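Local coordinates for protein eukaryotic translation initiation factor 4 gamma 5 (Trypanosoma cruzi, PDB 6OZU) that probably acts in translation initiation as an eIF4G-type scaffold, its all-helical MIF4G domain being of the kind that in relatives binds the RNA helicase eIF4A, at residues Ala90-Cys95 against Leu147-Val152. Residues are numbered along the deposited sequence; the frame is centred on the assembly and turned at random.
Sequences AIIRQC and LVREKV
In this all-helical MIF4G domain, Ile91, Ile92 and Cys95 of helix 82-112 pack on Leu147, Val148 and Arg149, the linker that leads from helix 118-144 into helix 150-162. Ile91 and Cys95, one turn apart, face the linker around the carbonyl of Leu147. CG2 of Ile91, anti to the backbone N (chi1 -65° for CG1), comes to 3.4 Å from Leu147 O, and Cys95 SG lies 4.2 Å from that same oxygen. Cys95 SG also meets a methyl, CG2 of Val148, at 3.7 Å. Leu142 of helix 118-144 touches Cys95, Leu147 and Val148, while Val70 of helix 63-76 touches both Ile91 and Leu147, so the buried side of the contact belongs to a core shared by several helices. At the outer side of the contact, the Arg149 side chain crosses that of Ile92 at about a right angle and lays its guanidinium over the isoleucine branches. Ile92 CG2 stands over one face of the Arg149 guanidinium, offset toward the rim, 3.6 Å from NH1. Ile92 CD1 is 3.6 Å from Arg149 NH2. Arg149 is also the N-cap residue of helix 150-162, its O accepting a bond from Val152 N at 3.0 Å. No hydrogen bond joins the two segments: the linker is held to helix 82-112 by apolar and van der Waals packing, buried at Ile91, Cys95 and Val148, with an exposed edge made of Arg149 laid over the branches of Ile92.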
ATOM      1  N   ALA A  90       8.525   5.219 -12.430  1.00 59.60           N
ATOM      2  CA  ALA A  90       8.834   3.817 -12.146  1.00 59.14           C
ATOM      3  C   ALA A  90       8.030   3.349 -10.919  1.00 61.41           C
ATOM      4  O   ALA A  90       7.564   2.210 -10.921  1.00 62.28           O
ATOM      5  CB  ALA A  90      10.320   3.629 -11.926  1.00 60.93           C
ATOM      6  N   ILE A  91       7.830   4.239  -9.895  1.00 54.66           N
ATOM      7  CA  ILE A  91       6.981   3.979  -8.712  1.00 51.35           C
ATOM      8  C   ILE A  91       5.519   3.806  -9.174  1.00 53.17           C
ATOM      9  O   ILE A  91       4.898   2.827  -8.786  1.00 51.75           O
ATOM     10  CB  ILE A  91       7.159   5.016  -7.561  1.00 52.78           C
ATOM     11  CG1 ILE A  91       8.584   4.948  -6.971  1.00 53.11           C
ATOM     12  CG2 ILE A  91       6.144   4.782  -6.443  1.00 52.71           C
ATOM     13  CD1 ILE A  91       9.088   6.270  -6.377  1.00 54.83           C
ATOM     14  N   ILE A  92       5.019   4.676 -10.085  1.00 51.04           N
ATOM     15  CA  ILE A  92       3.660   4.580 -10.666  1.00 51.03           C
ATOM     16  C   ILE A  92       3.454   3.215 -11.338  1.00 58.53           C
ATOM     17  O   ILE A  92       2.512   2.507 -10.985  1.00 60.35           O
ATOM     18  CB  ILE A  92       3.346   5.761 -11.633  1.00 53.83           C
ATOM     19  CG1 ILE A  92       3.169   7.084 -10.858  1.00 52.80           C
ATOM     20  CG2 ILE A  92       2.127   5.467 -12.524  1.00 53.14           C
ATOM     21  CD1 ILE A  92       3.283   8.366 -11.711  1.00 52.66           C
ATOM     22  N   ARG A  93       4.358   2.840 -12.245  1.00 54.57           N
ATOM     23  CA  ARG A  93       4.342   1.569 -12.975  1.00 55.28           C
ATOM     24  C   ARG A  93       4.451   0.360 -12.043  1.00 57.66           C
ATOM     25  O   ARG A  93       3.715  -0.613 -12.219  1.00 56.26           O
ATOM     26  CB  ARG A  93       5.450   1.525 -14.063  1.00 54.87           C
ATOM     27  CG  ARG A  93       5.138   2.368 -15.281  1.00 72.34           C
ATOM     28  CD  ARG A  93       6.142   2.193 -16.429  1.00 90.73           C
ATOM     29  NE  ARG A  93       6.971   3.390 -16.621  1.00 92.27           N
ATOM     30  CZ  ARG A  93       8.246   3.497 -16.244  1.00 93.92           C
ATOM     31  NH1 ARG A  93       8.876   2.459 -15.695  1.00 65.11           N
ATOM     32  NH2 ARG A  93       8.905   4.635 -16.426  1.00 72.97           N
ATOM     33  N   GLN A  94       5.380   0.403 -11.072  1.00 55.62           N
ATOM     34  CA  GLN A  94       5.560  -0.709 -10.138  1.00 55.81           C
ATOM     35  C   GLN A  94       4.366  -0.855  -9.163  1.00 56.63           C
ATOM     36  O   GLN A  94       4.074  -1.983  -8.773  1.00 56.20           O
ATOM     37  CB  GLN A  94       6.918  -0.642  -9.418  1.00 58.07           C
ATOM     38  CG  GLN A  94       7.435  -1.981  -8.846  1.00 66.11           C
ATOM     39  CD  GLN A  94       7.584  -3.119  -9.826  1.00 84.89           C
ATOM     40  OE1 GLN A  94       7.089  -4.229  -9.598  1.00 83.91           O
ATOM     41  NE2 GLN A  94       8.279  -2.886 -10.923  1.00 80.28           N
ATOM     42  N   CYS A  95       3.630   0.246  -8.857  1.00 52.24           N
ATOM     43  CA  CYS A  95       2.397   0.233  -8.024  1.00 51.16           C
ATOM     44  C   CYS A  95       1.314  -0.457  -8.824  1.00 53.78           C
ATOM     45  O   CYS A  95       0.559  -1.260  -8.299  1.00 51.82           O
ATOM     46  CB  CYS A  95       1.957   1.650  -7.668  1.00 51.85           C
ATOM     47  SG  CYS A  95       2.798   2.358  -6.240  1.00 55.54           S
ATOM     48  N   LEU A 147       3.418   8.007  -1.449  1.00 53.09           N
ATOM     49  CA  LEU A 147       4.067   7.319  -2.575  1.00 52.40           C
ATOM     50  C   LEU A 147       3.115   6.635  -3.569  1.00 57.94           C
ATOM     51  O   LEU A 147       3.588   6.122  -4.576  1.00 60.92           O
ATOM     52  CB  LEU A 147       5.101   6.293  -2.045  1.00 50.93           C
ATOM     53  CG  LEU A 147       6.296   6.863  -1.327  1.00 53.19           C
ATOM     54  CD1 LEU A 147       7.131   5.761  -0.739  1.00 51.92           C
ATOM     55  CD2 LEU A 147       7.125   7.758  -2.259  1.00 53.70           C
ATOM     56  N   VAL A 148       1.816   6.589  -3.288  1.00 52.50           N
ATOM     57  CA  VAL A 148       0.818   5.976  -4.156  1.00 51.75           C
ATOM     58  C   VAL A 148      -0.331   6.958  -4.331  1.00 62.29           C
ATOM     59  O   VAL A 148      -0.697   7.678  -3.382  1.00 63.95           O
ATOM     60  CB  VAL A 148       0.366   4.562  -3.688  1.00 53.82           C
ATOM     61  CG1 VAL A 148      -0.527   4.611  -2.451  1.00 52.49           C
ATOM     62  CG2 VAL A 148      -0.321   3.808  -4.808  1.00 53.70           C
ATOM     63  N   ARG A 149      -0.887   6.994  -5.550  1.00 61.30           N
ATOM     64  CA  ARG A 149      -1.990   7.878  -5.914  1.00 62.40           C
ATOM     65  C   ARG A 149      -3.263   7.465  -5.184  1.00 66.19           C
ATOM     66  O   ARG A 149      -3.525   6.274  -5.038  1.00 65.73           O
ATOM     67  CB  ARG A 149      -2.234   7.834  -7.439  1.00 65.73           C
ATOM     68  CG  ARG A 149      -1.034   8.161  -8.327  1.00 73.48           C
ATOM     69  CD  ARG A 149      -1.182   7.542  -9.711  1.00 78.39           C
ATOM     70  NE  ARG A 149      -0.626   8.414 -10.737  1.00 92.53           N
ATOM     71  CZ  ARG A 149      -0.634   8.153 -12.040  1.00113.28           C
ATOM     72  NH1 ARG A 149      -1.158   7.018 -12.497  1.00106.83           N
ATOM     73  NH2 ARG A 149      -0.105   9.015 -12.899  1.00 98.29           N
ATOM     74  N   GLU A 150      -4.072   8.450  -4.768  1.00 64.66           N
ATOM     75  CA  GLU A 150      -5.372   8.262  -4.106  1.00 64.94           C
ATOM     76  C   GLU A 150      -6.249   7.314  -4.967  1.00 67.40           C
ATOM     77  O   GLU A 150      -6.943   6.460  -4.419  1.00 66.64           O
ATOM     78  CB  GLU A 150      -6.052   9.636  -3.948  1.00 67.77           C
ATOM     79  CG  GLU A 150      -6.888   9.824  -2.685  1.00 85.57           C
ATOM     80  CD  GLU A 150      -7.678  11.122  -2.594  1.00110.10           C
ATOM     81  OE1 GLU A 150      -7.055  12.182  -2.359  1.00114.21           O
ATOM     82  OE2 GLU A 150      -8.923  11.079  -2.724  1.00 90.22           O
ATOM     83  N   LYS A 151      -6.146   7.433  -6.313  1.00 63.32           N
ATOM     84  CA  LYS A 151      -6.848   6.630  -7.334  1.00 63.17           C
ATOM     85  C   LYS A 151      -6.516   5.135  -7.282  1.00 64.44           C
ATOM     86  O   LYS A 151      -7.375   4.318  -7.606  1.00 64.55           O
ATOM     87  CB  LYS A 151      -6.600   7.148  -8.770  1.00 67.32           C
ATOM     88  CG  LYS A 151      -5.817   8.457  -8.942  1.00 82.04           C
ATOM     89  CD  LYS A 151      -5.197   8.490 -10.342  1.00 93.01           C
ATOM     90  CE  LYS A 151      -4.955   9.869 -10.908  1.00100.14           C
ATOM     91  NZ  LYS A 151      -6.204  10.481 -11.445  1.00106.19           N
ATOM     92  N   VAL A 152      -5.274   4.778  -6.910  1.00 58.66           N
ATOM     93  CA  VAL A 152      -4.832   3.378  -6.779  1.00 57.54           C
ATOM     94  C   VAL A 152      -5.513   2.746  -5.562  1.00 56.54           C
ATOM     95  O   VAL A 152      -6.048   1.637  -5.652  1.00 55.35           O
ATOM     96  CB  VAL A 152      -3.283   3.249  -6.711  1.00 62.27           C
ATOM     97  CG1 VAL A 152      -2.837   1.800  -6.456  1.00 61.07           C
ATOM     98  CG2 VAL A 152      -2.638   3.786  -7.992  1.00 63.84           C
TER